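Local coordinates for protein prolyl endopeptidase (Myxococcus xanthus, PDB 2BKL) that cleaves oligopeptides as a serine endopeptidase of the S9A family, probably on the carboxyl side of proline and, less readily, of alanine, at residues P431-H436 / V480-G485; T448-Y453 / L527-G532; S466-W471 / D666-L671; G551-A556 / P606-M611. All blocks are in the same frame, centred on the assembly; numbering follows the deposited sequence.

How the contacts relate
Contacts 1, 2 and 4 join strands of one mixed sheet in the alpha/beta-hydrolase domain. Contact 3 packs helical segments against a face of that sheet. All four are largely buried, and none is a surface contact. Contact 1 is antiparallel and lies toward one side of the sheet. Contacts 2 and 4 are parallel and sit side by side, since strands 527-532 and 552-556 are neighbours. Strand 477-481 links contacts 1 and 2. Backbone bonds dominate the strand contacts, whereas contact 3 has no direct hydrogen bond and relies on rings, aliphatic groups and one water. Contact 2 alone holds a residue that touches the bound ligand.

Contact 1 (P431-H436 / V480-G485); sequences PMFVVH and VANLRG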
loop_
_atom_site.group_PDB
_atom_site.type_symbol
_atom_site.label_atom_id
_atom_site.label_comp_id
_atom_site.label_asym_id
_atom_site.label_seq_id
_atom_site.Cartn_x
_atom_site.Cartn_y
_atom_site.Cartn_z
ATOM N N PRO A 431 0.470 18.797 7.384
ATOM C CA PRO A 431 0.654 19.171 5.979
ATOM C C PRO A 431 -0.448 18.670 5.069
ATOM O O PRO A 431 -1.082 17.644 5.340
ATOM C CB PRO A 431 1.954 18.516 5.572
ATOM C CG PRO A 431 2.519 17.891 6.829
ATOM C CD PRO A 431 1.368 17.693 7.777
ATOM N N MET A 432 -0.667 19.393 3.985
ATOM C CA MET A 432 -1.594 18.978 2.938
ATOM C C MET A 432 -1.108 19.502 1.599
ATOM O O MET A 432 -0.681 20.671 1.496
ATOM C CB MET A 432 -3.019 19.469 3.236
ATOM C CG MET A 432 -4.004 19.110 2.159
ATOM S SD MET A 432 -5.747 19.224 2.720
ATOM C CE MET A 432 -5.850 20.865 3.308
ATOM N N PHE A 433 -1.149 18.667 0.563
ATOM C CA PHE A 433 -0.957 19.095 -0.818
ATOM C C PHE A 433 -2.273 19.474 -1.449
ATOM O O PHE A 433 -3.279 18.801 -1.246
ATOM C CB PHE A 433 -0.314 17.984 -1.653
ATOM C CG PHE A 433 1.031 17.523 -1.179
ATOM C CD1 PHE A 433 2.151 18.326 -1.344
ATOM C CD2 PHE A 433 1.196 16.255 -0.610
ATOM C CE1 PHE A 433 3.412 17.896 -0.921
ATOM C CE2 PHE A 433 2.451 15.821 -0.228
ATOM C CZ PHE A 433 3.540 16.623 -0.364
ATOM N N VAL A 434 -2.279 20.563 -2.214
ATOM C CA VAL A 434 -3.471 21.019 -2.910
ATOM C C VAL A 434 -3.118 21.246 -4.359
ATOM O O VAL A 434 -2.199 22.012 -4.669
ATOM C CB VAL A 434 -4.090 22.281 -2.271
ATOM C CG1 VAL A 434 -5.432 22.582 -2.940
ATOM C CG2 VAL A 434 -4.287 22.107 -0.771
ATOM N N VAL A 435 -3.833 20.582 -5.255
ATOM C CA VAL A 435 -3.500 20.575 -6.684
ATOM C C VAL A 435 -4.689 21.098 -7.468
ATOM O O VAL A 435 -5.839 20.722 -7.237
ATOM C CB VAL A 435 -3.167 19.124 -7.172
ATOM C CG1 VAL A 435 -2.649 19.152 -8.595
ATOM C CG2 VAL A 435 -2.161 18.431 -6.219
ATOM N N HIS A 436 -4.429 21.996 -8.404
ATOM C CA HIS A 436 -5.496 22.581 -9.205
ATOM C C HIS A 436 -4.921 23.296 -10.416
ATOM O O HIS A 436 -3.731 23.563 -10.491
ATOM C CB HIS A 436 -6.323 23.565 -8.374
ATOM C CG HIS A 436 -5.489 24.569 -7.657
ATOM N ND1 HIS A 436 -5.020 25.727 -8.256
ATOM C CD2 HIS A 436 -5.034 24.598 -6.386
ATOM C CE1 HIS A 436 -4.297 26.405 -7.381
ATOM N NE2 HIS A 436 -4.290 25.740 -6.241
ATOM N N VAL A 480 -4.569 16.238 -0.734
ATOM C CA VAL A 480 -4.058 15.035 -0.080
ATOM C C VAL A 480 -3.470 15.462 1.280
ATOM O O VAL A 480 -2.499 16.214 1.325
ATOM C CB VAL A 480 -2.974 14.324 -0.948
ATOM C CG1 VAL A 480 -2.526 13.040 -0.266
ATOM C CG2 VAL A 480 -3.516 14.043 -2.357
ATOM N N ALA A 481 -4.069 14.990 2.370
ATOM C CA ALA A 481 -3.638 15.373 3.715
ATOM C C ALA A 481 -2.675 14.367 4.289
ATOM O O ALA A 481 -2.916 13.144 4.172
ATOM C CB ALA A 481 -4.833 15.554 4.617
ATOM N N ASN A 482 -1.620 14.836 4.946
ATOM C CA ASN A 482 -0.604 13.991 5.572
ATOM C C ASN A 482 -0.955 13.799 7.047
ATOM O O ASN A 482 -0.238 14.215 7.965
ATOM C CB ASN A 482 0.783 14.619 5.417
ATOM C CG ASN A 482 1.223 14.706 3.991
ATOM O OD1 ASN A 482 1.155 15.764 3.381
ATOM N ND2 ASN A 482 1.698 13.594 3.452
ATOM N N LEU A 483 -2.057 13.103 7.241
ATOM C CA LEU A 483 -2.639 12.874 8.547
ATOM C C LEU A 483 -1.686 12.106 9.467
ATOM O O LEU A 483 -0.831 11.322 9.018
ATOM C CB LEU A 483 -3.898 12.055 8.415
ATOM C CG LEU A 483 -4.947 12.524 7.438
ATOM C CD1 LEU A 483 -6.089 11.471 7.325
ATOM C CD2 LEU A 483 -5.490 13.861 7.861
ATOM N N ARG A 484 -1.822 12.339 10.767
ATOM C CA ARG A 484 -1.153 11.480 11.753
ATOM C C ARG A 484 -1.564 10.017 11.530
ATOM O O ARG A 484 -2.548 9.716 10.808
ATOM C CB ARG A 484 -1.436 11.939 13.179
ATOM C CG ARG A 484 -0.618 13.157 13.576
ATOM C CD ARG A 484 -0.939 13.718 14.955
ATOM N NE ARG A 484 -2.233 14.395 14.941
ATOM C CZ ARG A 484 -2.767 14.948 16.001
ATOM N NH1 ARG A 484 -2.141 14.887 17.161
ATOM N NH2 ARG A 484 -3.953 15.521 15.919
ATOM N N GLY A 485 -0.774 9.105 12.089
ATOM C CA GLY A 485 -0.866 7.710 11.758
ATOM C C GLY A 485 0.030 7.322 10.606
ATOM O O GLY A 485 0.475 6.184 10.541
#
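Asn482 and Pro431 meet through backbone and side chain. The N-H of Asn482 points almost straight at Pro431 O (171°), with N to O 2.9 Å. Phe433 and Val480 form an antiparallel hydrogen-bonded pair. Phe433 N donates to Val480 O, and Val480 N donates back to Phe433 O. Val480 O also receives a CA-H contact from Met432, with CA to O 3.3 Å. Met432 and Ala481 are the adjoining non-hydrogen-bonded pair, and Met432 SD lies 4.2 Å from Ala481 CB. The Asn482 side chain crosses Pro431 at about a right angle. With CG anti to the carbonyl carbon (chi1 -64°), its amide carbon comes beside Pro431 CB. Its OD1 lies 3.6 Å from Pro431 CB and 3.8 Å from Phe433 CE2. ND2 is bound by Glu488 OE2 and Met460 O, and the backbone O of Asn482 by Trp493 NE1. An alanine here would probably leave Glu488 and the Met460 carbonyl without this donor and open a gap beside Phe433. Strand 429-437 runs between strands 415-423 and 477-481, antiparallel to both, in the alpha/beta-hydrolase sheet. Met432 reaches Tyr515 of helix 503-518 on one face, and Phe433 meets the ring of Phe384 on the other.

Contact 2 (T448-Y453 / L527-G532); sequences TLLYGY and LAIYGG. With ZAH (N-[(benzyloxy)carbonyl]-L-alanyl-L-proline), chain C.
Tyr453, whose ring edge meets Gly532 O across the contact, donates from OH to O2 of the bound ligand at 2.7 Å. Its CG stands anti to the backbone N (chi1 -175°), which carries the ring out past Gly532 O to the ligand. Asn534 N also bonds the ligand, an arrangement that resembles the oxyanion hole of prolyl oligopeptidases. A phenylalanine in place of Tyr453 would probably leave the ligand O2 without this donor. A water joins the segments here. It donates to Gly452 O at 2.8 Å and accepts from Gly532 N at 3.0 Å. This water lies in the plane of the Tyr453 ring, at its edge. These are central strands of an alpha/beta-hydrolase fold. Strand 527-532 runs into Ser533 in a GxSxG pattern, consistent with a nucleophile elbow. Behind it the backbones form a parallel ladder. Leu450 N donates to Ala528 O at 2.8 Å, and Leu449 adds a CA-H contact to the same oxygen, with CA to O 3.4 Å. Ala528 N gives a nearly straight bond (174°) to Thr448 O, and Tyr530 N donates to Leu450 O. Leu449 CD1 bridges Ala528 CB and Tyr530 CB, 3.9 Å from the latter. Tyr451 and Tyr530 lie side by side on the same face and point the same way. Their rings are oblique, with planes at 53°, and Tyr451 CD1 is 3.5 Å from Tyr530 CD1. Thr448 CG2 and Leu450 CD2 pack on the other face, against Leu527 CD1 and Ile529 CG2.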
loop_
_atom_site.group_PDB
_atom_site.type_symbol
_atom_site.label_atom_id
_atom_site.label_comp_id
_atom_site.label_asym_id
_atom_site.label_seq_id
_atom_site.Cartn_x
_atom_site.Cartn_y
_atom_site.Cartn_z
ATOM N N THR A 448 -14.228 19.679 -5.072
ATOM C CA THR A 448 -12.981 19.308 -4.439
ATOM C C THR A 448 -13.034 17.876 -3.979
ATOM O O THR A 448 -14.048 17.431 -3.487
ATOM C CB THR A 448 -12.748 20.272 -3.256
ATOM O OG1 THR A 448 -12.581 21.596 -3.778
ATOM C CG2 THR A 448 -11.473 19.969 -2.460
ATOM N N LEU A 449 -11.932 17.173 -4.164
ATOM C CA LEU A 449 -11.782 15.791 -3.737
ATOM C C LEU A 449 -10.597 15.733 -2.776
ATOM O O LEU A 449 -9.477 16.056 -3.151
ATOM C CB LEU A 449 -11.529 14.889 -4.929
ATOM C CG LEU A 449 -11.306 13.400 -4.675
ATOM C CD1 LEU A 449 -12.473 12.771 -4.035
ATOM C CD2 LEU A 449 -11.016 12.737 -6.023
ATOM N N LEU A 450 -10.853 15.322 -1.555
ATOM C CA LEU A 450 -9.886 15.296 -0.460
ATOM C C LEU A 450 -9.613 13.830 -0.113
ATOM O O LEU A 450 -10.546 13.072 0.201
ATOM C CB LEU A 450 -10.443 16.045 0.762
ATOM C CG LEU A 450 -9.716 15.838 2.092
ATOM C CD1 LEU A 450 -8.251 16.326 2.016
ATOM C CD2 LEU A 450 -10.460 16.505 3.202
ATOM N N TYR A 451 -8.352 13.463 -0.199
ATOM C CA TYR A 451 -7.876 12.100 -0.016
ATOM C C TYR A 451 -6.993 12.006 1.232
ATOM O O TYR A 451 -6.186 12.895 1.526
ATOM C CB TYR A 451 -7.050 11.726 -1.252
ATOM C CG TYR A 451 -6.384 10.373 -1.291
ATOM C CD1 TYR A 451 -7.110 9.234 -1.059
ATOM C CD2 TYR A 451 -5.063 10.243 -1.694
ATOM C CE1 TYR A 451 -6.522 7.963 -1.150
ATOM C CE2 TYR A 451 -4.465 8.989 -1.802
ATOM C CZ TYR A 451 -5.212 7.863 -1.470
ATOM O OH TYR A 451 -4.680 6.568 -1.528
ATOM N N GLY A 452 -7.126 10.897 1.942
ATOM C CA GLY A 452 -6.280 10.612 3.081
ATOM C C GLY A 452 -6.213 9.125 3.363
ATOM O O GLY A 452 -6.937 8.338 2.779
ATOM N N TYR A 453 -5.290 8.751 4.247
ATOM C CA TYR A 453 -5.143 7.366 4.690
ATOM C C TYR A 453 -5.014 7.372 6.201
ATOM O O TYR A 453 -5.998 7.148 6.887
ATOM C CB TYR A 453 -3.970 6.701 3.983
ATOM C CG TYR A 453 -3.770 5.223 4.274
ATOM C CD1 TYR A 453 -4.541 4.262 3.654
ATOM C CD2 TYR A 453 -2.782 4.784 5.127
ATOM C CE1 TYR A 453 -4.310 2.913 3.881
ATOM C CE2 TYR A 453 -2.566 3.431 5.381
ATOM C CZ TYR A 453 -3.336 2.513 4.765
ATOM O OH TYR A 453 -3.087 1.170 4.995
ATOM N N LEU A 527 -17.736 19.305 -1.732
ATOM C CA LEU A 527 -16.571 18.584 -1.232
ATOM C C LEU A 527 -16.831 17.096 -1.143
ATOM O O LEU A 527 -17.772 16.666 -0.494
ATOM C CB LEU A 527 -16.184 19.119 0.158
ATOM C CG LEU A 527 -15.017 18.423 0.877
ATOM C CD1 LEU A 527 -13.747 18.561 0.082
ATOM C CD2 LEU A 527 -14.843 18.940 2.288
ATOM N N ALA A 528 -15.954 16.330 -1.757
ATOM C CA ALA A 528 -15.958 14.861 -1.645
ATOM C C ALA A 528 -14.697 14.391 -0.925
ATOM O O ALA A 528 -13.627 15.002 -1.026
ATOM C CB ALA A 528 -16.031 14.236 -3.020
ATOM N N ILE A 529 -14.828 13.277 -0.218
ATOM C CA ILE A 529 -13.698 12.584 0.381
ATOM C C ILE A 529 -13.578 11.191 -0.164
ATOM O O ILE A 529 -14.570 10.542 -0.491
ATOM C CB ILE A 529 -13.772 12.579 1.907
ATOM C CG1 ILE A 529 -15.094 12.011 2.450
ATOM C CG2 ILE A 529 -13.484 13.975 2.442
ATOM C CD1 ILE A 529 -15.125 11.850 3.938
ATOM N N TYR A 530 -12.338 10.729 -0.269
ATOM C CA TYR A 530 -11.993 9.414 -0.797
ATOM C C TYR A 530 -10.966 8.762 0.114
ATOM O O TYR A 530 -9.997 9.396 0.521
ATOM C CB TYR A 530 -11.394 9.471 -2.232
ATOM C CG TYR A 530 -10.988 8.081 -2.765
ATOM C CD1 TYR A 530 -9.800 7.459 -2.342
ATOM C CD2 TYR A 530 -11.801 7.355 -3.584
ATOM C CE1 TYR A 530 -9.447 6.186 -2.771
ATOM C CE2 TYR A 530 -11.433 6.088 -4.042
ATOM C CZ TYR A 530 -10.282 5.509 -3.614
ATOM O OH TYR A 530 -9.947 4.239 -4.085
ATOM N N GLY A 531 -11.177 7.479 0.391
ATOM C CA GLY A 531 -10.148 6.680 1.013
ATOM C C GLY A 531 -10.371 5.219 0.753
ATOM O O GLY A 531 -11.497 4.806 0.557
ATOM N N GLY A 532 -9.297 4.443 0.803
ATOM C CA GLY A 532 -9.406 2.984 0.681
ATOM C C GLY A 532 -8.736 2.181 1.810
ATOM O O GLY A 532 -7.658 2.649 2.254
HETATM C C1 ZAH C . -5.545 -1.518 3.950
HETATM O O2 ZAH C . -5.258 -0.309 4.615
HETATM C C3 ZAH C . -5.271 -2.767 4.821
HETATM C C4 ZAH C . -6.168 -2.804 6.061
HETATM C C5 ZAH C . -5.391 -2.119 7.178
HETATM C C6 ZAH C . -3.931 -2.234 6.830
HETATM N N7 ZAH C . -3.944 -2.771 5.475
HETATM C C8 ZAH C . -2.835 -3.137 4.837
HETATM O O9 ZAH C . -2.963 -3.679 3.639
HETATM C C10 ZAH C . -1.471 -3.224 5.557
HETATM C C11 ZAH C . -0.921 -1.800 5.469
HETATM N N14 ZAH C . -0.559 -4.116 4.886
HETATM C C15 ZAH C . -0.695 -5.418 4.966
HETATM O O16 ZAH C . -1.606 -5.967 5.727
HETATM O O17 ZAH C . 0.214 -6.239 4.220
HETATM C C18 ZAH C . -0.110 -7.652 4.238
HETATM C C19 ZAH C . 0.703 -8.440 3.205
HETATM C C20 ZAH C . 2.092 -8.540 3.359
HETATM C C21 ZAH C . 2.845 -9.244 2.419
HETATM C C22 ZAH C . 2.206 -9.865 1.343
HETATM C C23 ZAH C . 0.817 -9.789 1.198
HETATM C C24 ZAH C . 0.067 -9.072 2.130
HETATM O O HOH W 1 -6.797 5.887 1.477
#

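Contact 3 (S466-W471 / D666-L671); sequences SSILPW and DLYSFL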
loop_
_atom_site.group_PDB
_atom_site.type_symbol
_atom_site.label_atom_id
_atom_site.label_comp_id
_atom_site.label_asym_id
_atom_site.label_seq_id
_atom_site.Cartn_x
_atom_site.Cartn_y
_atom_site.Cartn_z
ATOM N N SER A 466 -2.645 10.071 -13.276
ATOM C CA SER A 466 -3.348 10.671 -14.402
ATOM C C SER A 466 -4.866 10.688 -14.188
ATOM O O SER A 466 -5.567 11.473 -14.818
ATOM C CB SER A 466 -3.009 9.939 -15.694
ATOM O OG SER A 466 -3.475 8.618 -15.664
ATOM N N SER A 467 -5.349 9.863 -13.262
ATOM C CA SER A 467 -6.776 9.766 -12.994
ATOM C C SER A 467 -7.431 11.056 -12.536
ATOM O O SER A 467 -8.629 11.197 -12.682
ATOM C CB SER A 467 -7.076 8.656 -11.985
ATOM O OG SER A 467 -6.509 8.940 -10.708
ATOM N N ILE A 468 -6.655 11.976 -11.973
ATOM C CA ILE A 468 -7.190 13.233 -11.486
ATOM C C ILE A 468 -7.274 14.309 -12.578
ATOM O O ILE A 468 -7.844 15.364 -12.361
ATOM C CB ILE A 468 -6.396 13.792 -10.279
ATOM C CG1 ILE A 468 -5.047 14.373 -10.704
ATOM C CG2 ILE A 468 -6.292 12.754 -9.159
ATOM C CD1 ILE A 468 -4.389 15.159 -9.591
ATOM N N LEU A 469 -6.732 14.067 -13.770
ATOM C CA LEU A 469 -6.651 15.143 -14.751
ATOM C C LEU A 469 -8.016 15.655 -15.266
ATOM O O LEU A 469 -8.197 16.852 -15.330
ATOM C CB LEU A 469 -5.699 14.811 -15.905
ATOM C CG LEU A 469 -4.236 14.706 -15.467
ATOM C CD1 LEU A 469 -3.396 14.210 -16.645
ATOM C CD2 LEU A 469 -3.705 16.033 -14.961
ATOM N N PRO A 470 -8.986 14.812 -15.617
ATOM C CA PRO A 470 -10.323 15.321 -15.981
ATOM C C PRO A 470 -10.968 16.172 -14.863
ATOM O O PRO A 470 -11.611 17.195 -15.116
ATOM C CB PRO A 470 -11.106 14.034 -16.267
ATOM C CG PRO A 470 -10.053 13.133 -16.720
ATOM C CD PRO A 470 -8.898 13.351 -15.795
ATOM N N TRP A 471 -10.693 15.811 -13.618
ATOM C CA TRP A 471 -11.211 16.547 -12.472
ATOM C C TRP A 471 -10.622 17.952 -12.433
ATOM O O TRP A 471 -11.365 18.927 -12.354
ATOM C CB TRP A 471 -10.906 15.760 -11.202
ATOM C CG TRP A 471 -11.468 16.321 -9.921
ATOM C CD1 TRP A 471 -10.778 16.971 -8.921
ATOM C CD2 TRP A 471 -12.826 16.294 -9.515
ATOM N NE1 TRP A 471 -11.647 17.350 -7.928
ATOM C CE2 TRP A 471 -12.903 16.896 -8.249
ATOM C CE3 TRP A 471 -13.991 15.781 -10.085
ATOM C CZ2 TRP A 471 -14.110 17.027 -7.564
ATOM C CZ3 TRP A 471 -15.179 15.892 -9.399
ATOM C CH2 TRP A 471 -15.223 16.505 -8.143
ATOM N N ASP A 666 -16.859 5.569 -13.468
ATOM C CA ASP A 666 -17.883 5.447 -12.446
ATOM C C ASP A 666 -17.660 6.425 -11.302
ATOM O O ASP A 666 -18.585 7.108 -10.912
ATOM C CB ASP A 666 -17.982 4.003 -11.962
ATOM C CG ASP A 666 -18.696 3.095 -12.951
ATOM O OD1 ASP A 666 -19.319 3.564 -13.935
ATOM O OD2 ASP A 666 -18.708 1.860 -12.805
ATOM N N LEU A 667 -16.450 6.488 -10.769
ATOM C CA LEU A 667 -16.112 7.367 -9.664
ATOM C C LEU A 667 -16.372 8.801 -10.012
ATOM O O LEU A 667 -17.086 9.490 -9.291
ATOM C CB LEU A 667 -14.633 7.176 -9.287
ATOM C CG LEU A 667 -14.158 7.789 -7.961
ATOM C CD1 LEU A 667 -12.841 7.094 -7.505
ATOM C CD2 LEU A 667 -13.969 9.265 -8.030
ATOM N N TYR A 668 -15.824 9.269 -11.130
ATOM C CA TYR A 668 -15.883 10.695 -11.433
ATOM C C TYR A 668 -17.267 11.096 -11.934
ATOM O O TYR A 668 -17.721 12.206 -11.633
ATOM C CB TYR A 668 -14.699 11.172 -12.328
ATOM C CG TYR A 668 -13.411 11.233 -11.505
ATOM C CD1 TYR A 668 -13.183 12.293 -10.650
ATOM C CD2 TYR A 668 -12.441 10.233 -11.580
ATOM C CE1 TYR A 668 -12.030 12.358 -9.857
ATOM C CE2 TYR A 668 -11.260 10.298 -10.802
ATOM C CZ TYR A 668 -11.075 11.377 -9.939
ATOM O OH TYR A 668 -9.952 11.482 -9.121
ATOM N N SER A 669 -17.988 10.204 -12.619
ATOM C CA SER A 669 -19.365 10.511 -12.983
ATOM C C SER A 669 -20.301 10.578 -11.748
ATOM O O SER A 669 -21.161 11.444 -11.700
ATOM C CB SER A 669 -19.870 9.613 -14.116
ATOM O OG SER A 669 -20.130 8.287 -13.701
ATOM N N PHE A 670 -20.086 9.736 -10.733
ATOM C CA PHE A 670 -20.758 9.840 -9.438
ATOM C C PHE A 670 -20.514 11.224 -8.835
ATOM O O PHE A 670 -21.434 11.911 -8.414
ATOM C CB PHE A 670 -20.250 8.724 -8.502
ATOM C CG PHE A 670 -20.600 8.914 -7.046
ATOM C CD1 PHE A 670 -21.883 8.632 -6.558
ATOM C CD2 PHE A 670 -19.642 9.336 -6.151
ATOM C CE1 PHE A 670 -22.192 8.783 -5.198
ATOM C CE2 PHE A 670 -19.927 9.493 -4.835
ATOM C CZ PHE A 670 -21.214 9.219 -4.346
ATOM N N LEU A 671 -19.257 11.639 -8.810
ATOM C CA LEU A 671 -18.913 12.931 -8.239
ATOM C C LEU A 671 -19.567 14.078 -8.999
ATOM O O LEU A 671 -20.096 15.024 -8.375
ATOM C CB LEU A 671 -17.389 13.116 -8.148
ATOM C CG LEU A 671 -16.682 12.188 -7.150
ATOM C CD1 LEU A 671 -15.198 12.483 -7.126
ATOM C CD2 LEU A 671 -17.269 12.323 -5.744
HETATM O O HOH W 2 -8.429 9.244 -8.917
#
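Tyr668 and Trp471 carry most of this contact. Their side chains cross at about a right angle, and the ring planes are 47° apart. Trp471 CE3 comes to the edge of the Tyr668 ring, 3.6 Å from CD1. With CG anti to the backbone N (chi1 -175°), Trp471 brings that atom near Tyr668 CE1, which also rests against Trp471 CB. Leu671 lies beside the indole: its CD1 is over one face, and its CB is 3.8 Å from Trp471 CZ3. Farther along the tyrosine, CE2 is 3.4 Å from the carbonyl O of Ser467, and OH is 3.9 Å from Ile468 CG2. A water joins the polar ends, 2.7 Å from Tyr668 OH and 2.6 Å from Ser467 OG. It sits in the plane of the ring. In the next shell Leu667 CD2 lies over the centre of one Tyr668 face, 3.8 Å above its plane. Trp471 NE1 is bound to Val477 O, which helps fix the indole. Leu449 of the central sheet touches Trp471, Tyr668 and Leu671. The contact thus ties helix 657-674 to helix 469-473 and the residues leading into it, across one face of the alpha/beta-hydrolase sheet. With no direct hydrogen bond between the segments, adhesion rests on apolar packing, and the tyrosine hydroxyl reaches Ser467 OG through a water.

Contact 4 (G551-A556 / P606-M611); sequences GAVVCA and PALLMM
Val553 sits between Ala607 and Leu609 in a parallel ladder whose strand axes differ by only 15°. Val553 N donates to Ala607 O at 2.8 Å, and Val553 O takes Leu609 N at 2.9 Å. Cys555 repeats the pattern one step on. Its N donates to Leu609 O at 2.9 Å, and its O accepts from Met611 N. The first rung is less regular. Ala607 N reaches Gly551 O at 3.2 Å from above the carbonyl plane, 36° out of it. CA-H groups of Ala552, Val554 and Ala556 also approach carbonyl oxygens of the partner strand. The side chains alternate between two faces. On one, Val553 spreads its methyls over two partners. CG1 is anti to the backbone N (chi1 174°) and touches Leu608 CD1 at 3.7 Å, while CG2 meets Pro606 CB at 3.8 Å. Cys555 lies on the same face beside Met610, whose side chain has two conformers. On the other face the alanines of strand 552-556 meet Ala607 and Met611. Ala552 CB is 4.4 Å from Ala607 CB, and Ala556 CB is 4.2 Å from Met611 CB. Val554 CG1 lies near Met611 SD in one of two deposited conformers. Both strands belong to the parallel part of the alpha/beta-hydrolase sheet. Ala552 and Val554 turn their backbone bonds to strand 527-532 instead. Strand 607-613 has strand 641-646 on its far side. Helix 622-632 packs on Leu608 and Met610, and helix 657-674 packs on Ala552, Ala607 and Leu609 from the opposite face.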
loop_
_atom_site.group_PDB
_atom_site.type_symbol
_atom_site.label_atom_id
_atom_site.label_comp_id
_atom_site.label_asym_id
_atom_site.label_seq_id
_atom_site.Cartn_x
_atom_site.Cartn_y
_atom_site.Cartn_z
ATOM N N GLY A 551 -20.049 16.602 1.058
ATOM C CA GLY A 551 -21.086 16.411 0.069
ATOM C C GLY A 551 -21.162 14.988 -0.474
ATOM O O GLY A 551 -22.255 14.495 -0.829
ATOM N N ALA A 552 -20.017 14.321 -0.541
ATOM C CA ALA A 552 -19.963 12.958 -1.064
ATOM C C ALA A 552 -18.782 12.207 -0.474
ATOM O O ALA A 552 -17.779 12.812 -0.046
ATOM C CB ALA A 552 -19.900 12.980 -2.561
ATOM N N VAL A 553 -18.906 10.886 -0.470
ATOM C CA VAL A 553 -17.891 9.991 0.085
ATOM C C VAL A 553 -17.709 8.849 -0.887
ATOM O O VAL A 553 -18.701 8.216 -1.314
ATOM C CB VAL A 553 -18.348 9.424 1.422
ATOM C CG1 VAL A 553 -17.397 8.365 1.975
ATOM C CG2 VAL A 553 -18.580 10.514 2.456
ATOM N N VAL A 554 -16.469 8.562 -1.222
ATOM C CA VAL A 554 -16.083 7.377 -1.979
ATOM C C VAL A 554 -15.237 6.515 -1.043
ATOM O O VAL A 554 -14.185 6.953 -0.575
ATOM C CB VAL A 554 -15.311 7.710 -3.269
ATOM C CG1 VAL A 554 -15.031 6.419 -4.050
ATOM C CG2 VAL A 554 -16.094 8.698 -4.131
ATOM N N CYS A 555 -15.700 5.284 -0.789
ATOM C CA CYS A 555 -15.141 4.440 0.283
ATOM C C CYS A 555 -14.773 3.132 -0.378
ATOM O O CYS A 555 -15.655 2.393 -0.813
ATOM C CB CYS A 555 -16.197 4.269 1.382
ATOM S SG CYS A 555 -15.728 3.213 2.740
ATOM N N ALA A 556 -13.489 2.832 -0.495
ATOM C CA ALA A 556 -12.992 1.650 -1.200
ATOM C C ALA A 556 -12.478 0.590 -0.252
ATOM O O ALA A 556 -11.822 0.880 0.761
ATOM C CB ALA A 556 -11.882 2.026 -2.187
ATOM N N PRO A 606 -23.876 12.433 3.500
ATOM C CA PRO A 606 -23.327 12.632 2.163
ATOM C C PRO A 606 -23.713 11.487 1.249
ATOM O O PRO A 606 -23.904 10.357 1.708
ATOM C CB PRO A 606 -21.806 12.606 2.392
ATOM C CG PRO A 606 -21.592 12.757 3.817
ATOM C CD PRO A 606 -22.825 12.360 4.523
ATOM N N ALA A 607 -23.774 11.740 -0.045
ATOM C CA ALA A 607 -23.891 10.664 -1.036
ATOM C C ALA A 607 -22.711 9.704 -0.875
ATOM O O ALA A 607 -21.602 10.159 -0.612
ATOM C CB ALA A 607 -23.932 11.246 -2.444
ATOM N N LEU A 608 -22.934 8.404 -1.061
ATOM C CA LEU A 608 -21.938 7.395 -0.794
ATOM C C LEU A 608 -21.774 6.459 -1.966
ATOM O O LEU A 608 -22.765 5.899 -2.448
ATOM C CB LEU A 608 -22.327 6.615 0.454
ATOM C CG LEU A 608 -21.488 5.424 0.853
ATOM C CD1 LEU A 608 -20.059 5.881 1.183
ATOM C CD2 LEU A 608 -22.096 4.704 2.064
ATOM N N LEU A 609 -20.539 6.290 -2.443
ATOM C CA LEU A 609 -20.184 5.255 -3.406
ATOM C C LEU A 609 -19.167 4.312 -2.749
ATOM O O LEU A 609 -18.063 4.717 -2.414
ATOM C CB LEU A 609 -19.589 5.857 -4.677
ATOM C CG LEU A 609 -19.056 4.905 -5.751
ATOM C CD1 LEU A 609 -20.133 3.923 -6.201
ATOM C CD2 LEU A 609 -18.468 5.660 -6.943
ATOM N N MET A 610 -19.573 3.058 -2.549
ATOM C CA MET A 610 -18.742 2.018 -1.947
ATOM C C MET A 610 -18.097 1.277 -3.099
ATOM O O MET A 610 -18.804 0.661 -3.922
ATOM C CB MET A 610 -19.651 0.992 -1.282
ATOM C CG MET A 610 -20.094 1.077 0.159
ATOM S SD MET A 610 -19.454 2.318 1.144
ATOM C CE MET A 610 -18.870 1.267 2.495
ATOM N N MET A 611 -16.788 1.239 -3.148
ATOM C CA MET A 611 -16.062 0.544 -4.204
ATOM C C MET A 611 -15.453 -0.726 -3.649
ATOM O O MET A 611 -14.359 -0.743 -3.062
ATOM C CB MET A 611 -15.011 1.415 -4.845
ATOM C CG MET A 611 -15.557 2.739 -5.205
ATOM S SD MET A 611 -14.848 3.750 -6.503
ATOM C CE MET A 611 -14.707 2.619 -7.937
#